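Local coordinates for protein LbaCas13a H328A (C2c2) (Lachnospiraceae bacterium NK4A179, PDB 5WLH) that binds pre-crRNA as a CRISPR-Cas13a nuclease and, once guided to its target, probably cleaves RNA with a preference for cutting at adenines, at residues R304-Y309 against K435-L440. Sequence-based numbering, arbitrary orientation.
With nucleotides of chain B.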
# COMPACT_ATOMS: atom_id res chain seq x y z
N ARG A 304 24.82 -22.37 -14.40
CA ARG A 304 25.64 -23.52 -14.00
C ARG A 304 25.85 -23.55 -12.49
O ARG A 304 25.89 -24.63 -11.88
CB ARG A 304 26.98 -23.50 -14.73
CG ARG A 304 26.86 -23.89 -16.18
CD ARG A 304 28.22 -24.27 -16.75
NE ARG A 304 28.19 -24.34 -18.21
CZ ARG A 304 28.54 -23.35 -19.00
NH1 ARG A 304 28.94 -22.20 -18.47
NH2 ARG A 304 28.49 -23.50 -20.32
N LEU A 305 25.99 -22.38 -11.86
CA LEU A 305 26.11 -22.37 -10.41
C LEU A 305 24.86 -22.93 -9.75
O LEU A 305 24.96 -23.67 -8.76
CB LEU A 305 26.38 -20.96 -9.91
CG LEU A 305 27.78 -20.42 -10.21
CD1 LEU A 305 27.89 -18.97 -9.78
CD2 LEU A 305 28.83 -21.24 -9.50
N VAL A 306 23.68 -22.58 -10.26
CA VAL A 306 22.45 -23.12 -9.70
C VAL A 306 22.39 -24.62 -9.92
O VAL A 306 22.04 -25.39 -9.01
CB VAL A 306 21.22 -22.43 -10.33
CG1 VAL A 306 19.92 -23.09 -9.84
CG2 VAL A 306 21.22 -20.94 -10.02
N VAL A 307 22.73 -25.07 -11.13
CA VAL A 307 22.71 -26.51 -11.39
C VAL A 307 23.69 -27.23 -10.47
O VAL A 307 23.36 -28.26 -9.87
CB VAL A 307 23.01 -26.78 -12.88
CG1 VAL A 307 23.27 -28.29 -13.09
CG2 VAL A 307 21.86 -26.27 -13.76
N LEU A 308 24.90 -26.68 -10.32
CA LEU A 308 25.89 -27.27 -9.42
C LEU A 308 25.35 -27.37 -8.00
O LEU A 308 25.51 -28.40 -7.33
CB LEU A 308 27.17 -26.45 -9.43
CG LEU A 308 28.11 -26.74 -8.27
CD1 LEU A 308 28.73 -28.13 -8.43
CD2 LEU A 308 29.19 -25.67 -8.13
N TYR A 309 24.72 -26.30 -7.52
CA TYR A 309 24.30 -26.26 -6.13
C TYR A 309 23.31 -27.37 -5.81
O TYR A 309 23.43 -28.05 -4.78
CB TYR A 309 23.67 -24.89 -5.83
CG TYR A 309 23.49 -24.60 -4.36
CD1 TYR A 309 22.37 -25.06 -3.66
CD2 TYR A 309 24.43 -23.85 -3.67
CE1 TYR A 309 22.20 -24.77 -2.32
CE2 TYR A 309 24.27 -23.56 -2.32
CZ TYR A 309 23.16 -24.04 -1.66
OH TYR A 309 23.01 -23.73 -0.33
N LYS A 435 13.04 -21.82 -8.11
CA LYS A 435 12.81 -20.66 -7.25
C LYS A 435 14.09 -19.87 -7.06
O LYS A 435 14.08 -18.64 -7.13
CB LYS A 435 12.27 -21.09 -5.90
CG LYS A 435 10.79 -21.37 -5.88
CD LYS A 435 10.01 -20.10 -6.20
CE LYS A 435 8.52 -20.41 -6.17
NZ LYS A 435 7.71 -19.30 -6.74
N ILE A 436 15.21 -20.56 -6.82
CA ILE A 436 16.49 -19.88 -6.60
C ILE A 436 16.97 -19.21 -7.88
O ILE A 436 17.50 -18.09 -7.85
CB ILE A 436 17.54 -20.86 -6.04
CG1 ILE A 436 17.52 -20.84 -4.50
CG2 ILE A 436 18.94 -20.53 -6.52
CD1 ILE A 436 16.16 -21.17 -3.91
N TRP A 437 16.81 -19.88 -9.02
CA TRP A 437 17.15 -19.26 -10.31
C TRP A 437 16.43 -17.94 -10.49
O TRP A 437 17.04 -16.91 -10.80
CB TRP A 437 16.80 -20.23 -11.44
CG TRP A 437 16.90 -19.71 -12.87
CD1 TRP A 437 15.89 -19.63 -13.77
CD2 TRP A 437 18.09 -19.27 -13.56
NE1 TRP A 437 16.36 -19.15 -14.97
CE2 TRP A 437 17.71 -18.93 -14.87
CE3 TRP A 437 19.43 -19.15 -13.20
CZ2 TRP A 437 18.62 -18.45 -15.83
CZ3 TRP A 437 20.34 -18.66 -14.16
CH2 TRP A 437 19.93 -18.32 -15.45
N LYS A 438 15.11 -17.94 -10.28
CA LYS A 438 14.37 -16.70 -10.42
C LYS A 438 14.75 -15.70 -9.33
O LYS A 438 14.64 -14.49 -9.54
CB LYS A 438 12.87 -16.96 -10.40
CG LYS A 438 12.37 -17.75 -11.61
CD LYS A 438 10.88 -17.94 -11.54
CE LYS A 438 10.37 -18.77 -12.72
NZ LYS A 438 10.49 -20.22 -12.41
N ASP A 439 15.16 -16.21 -8.16
CA ASP A 439 15.63 -15.37 -7.05
C ASP A 439 16.92 -14.65 -7.42
O ASP A 439 17.11 -13.47 -7.09
CB ASP A 439 15.82 -16.28 -5.82
CG ASP A 439 15.99 -15.53 -4.52
OD1 ASP A 439 15.93 -14.27 -4.47
OD2 ASP A 439 16.17 -16.26 -3.50
N LEU A 440 17.83 -15.35 -8.13
CA LEU A 440 19.05 -14.71 -8.59
C LEU A 440 18.75 -13.63 -9.62
O LEU A 440 19.34 -12.55 -9.60
CB LEU A 440 19.99 -15.75 -9.19
CG LEU A 440 20.53 -16.78 -8.20
CD1 LEU A 440 21.63 -17.61 -8.86
CD2 LEU A 440 21.04 -16.13 -6.94
P G B 5 4.02 -19.19 -6.24
OP1 G B 5 4.21 -17.93 -5.46
OP2 G B 5 5.19 -20.05 -6.53
O5' G B 5 2.96 -20.10 -5.50
C5' G B 5 1.71 -19.60 -5.07
C4' G B 5 0.89 -20.72 -4.48
O4' G B 5 0.55 -21.66 -5.54
C3' G B 5 1.60 -21.59 -3.44
O3' G B 5 1.59 -21.02 -2.14
C2' G B 5 0.80 -22.89 -3.52
O2' G B 5 -0.43 -22.74 -2.83
C1' G B 5 0.53 -22.98 -5.02
N9 G B 5 1.59 -23.74 -5.71
C8 G B 5 2.75 -23.25 -6.25
N7 G B 5 3.51 -24.17 -6.80
C5 G B 5 2.78 -25.34 -6.61
C6 G B 5 3.10 -26.67 -6.99
O6 G B 5 4.11 -27.06 -7.59
N1 G B 5 2.10 -27.55 -6.60
C2 G B 5 0.95 -27.21 -5.93
N2 G B 5 0.10 -28.20 -5.64
N3 G B 5 0.64 -25.97 -5.55
C4 G B 5 1.61 -25.10 -5.93
P A B 4 6.40 -19.67 -11.56
OP1 A B 4 7.18 -18.47 -11.11
OP2 A B 4 7.00 -21.03 -11.50
O5' A B 4 5.06 -19.74 -10.71
C5' A B 4 4.20 -18.61 -10.63
C4' A B 4 2.91 -19.00 -9.96
O4' A B 4 2.23 -19.99 -10.77
C3' A B 4 3.06 -19.67 -8.62
O3' A B 4 3.24 -18.74 -7.57
C2' A B 4 1.76 -20.47 -8.50
O2' A B 4 0.68 -19.60 -8.19
C1' A B 4 1.58 -20.93 -9.94
N9 A B 4 2.20 -22.25 -10.19
C8 A B 4 3.39 -22.55 -10.80
N7 A B 4 3.62 -23.84 -10.88
C5 A B 4 2.50 -24.42 -10.29
C6 A B 4 2.11 -25.75 -10.05
N6 A B 4 2.82 -26.82 -10.39
N1 A B 4 0.91 -25.94 -9.44
C2 A B 4 0.17 -24.89 -9.09
N3 A B 4 0.44 -23.59 -9.27
C4 A B 4 1.63 -23.44 -9.86
P A B 3 9.24 -21.48 -15.97
OP1 A B 3 9.55 -21.29 -14.53
OP2 A B 3 9.62 -22.73 -16.67
O5' A B 3 7.68 -21.33 -16.23
C5' A B 3 6.77 -21.60 -15.21
C4' A B 3 5.71 -20.54 -15.16
O4' A B 3 4.58 -20.98 -15.95
C3' A B 3 5.16 -20.33 -13.76
O3' A B 3 5.89 -19.35 -13.05
C2' A B 3 3.71 -19.98 -14.01
O2' A B 3 3.60 -18.63 -14.44
C1' A B 3 3.40 -20.88 -15.21
N9 A B 3 3.04 -22.25 -14.82
C8 A B 3 3.72 -23.41 -15.14
N7 A B 3 3.15 -24.50 -14.68
C5 A B 3 2.03 -24.03 -14.01
C6 A B 3 0.99 -24.68 -13.32
N6 A B 3 0.96 -26.01 -13.16
N1 A B 3 0.01 -23.93 -12.77
C2 A B 3 0.06 -22.60 -12.93
N3 A B 3 0.99 -21.88 -13.57
C4 A B 3 1.94 -22.65 -14.09
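Val306 meets Ile436, Trp437 and Leu440 through one methyl, CG2. Just before these three, Lys435 faces the RNA: its chain bends at chi2 (-63°) and is extended beyond, which carries NZ to a hydrogen bond of 2.6 Å with OP2 of G5 in chain B, the pre-crRNA. One residue on, Ile436 turns its CB toward helix 304-309, but its CG1-CD1 branch runs away from that helix; the CG2 branch does the touching, a looser contact at 4.2 Å from Val306 CG2. Trp437 offers the edge of its indole: Val306 CG2 lies near the ring plane, 4.1 Å from CE3, and the same ring takes a cation-pi contact from Arg303. This is nearly antiparallel helix packing, with the local axes 148° apart in direction and 10.2 Å apart at closest approach; helices 327-335, 357-388 and 398-417 pack around the pair, and 435-440 is amphipathic, with apolar side chains toward Val306 and lysines toward the RNA. Lys438, three residues after Lys435, returns to the phosphates; its NZ bonds OP1 of A3 in chain B at 2.6 Å, while its CE passes 3.6 Å from OP1 of A4, and the two ammonium groups thus reach phosphates on either side of A4 in sequence. Asp439 forms a salt bridge with Lys414 of helix 398-417. Leu440, one turn beyond Ile436, runs alongside Val306 in the reverse sense and brings CD1 to 3.6 Å from Val306 CG2, the closest approach of the two segments.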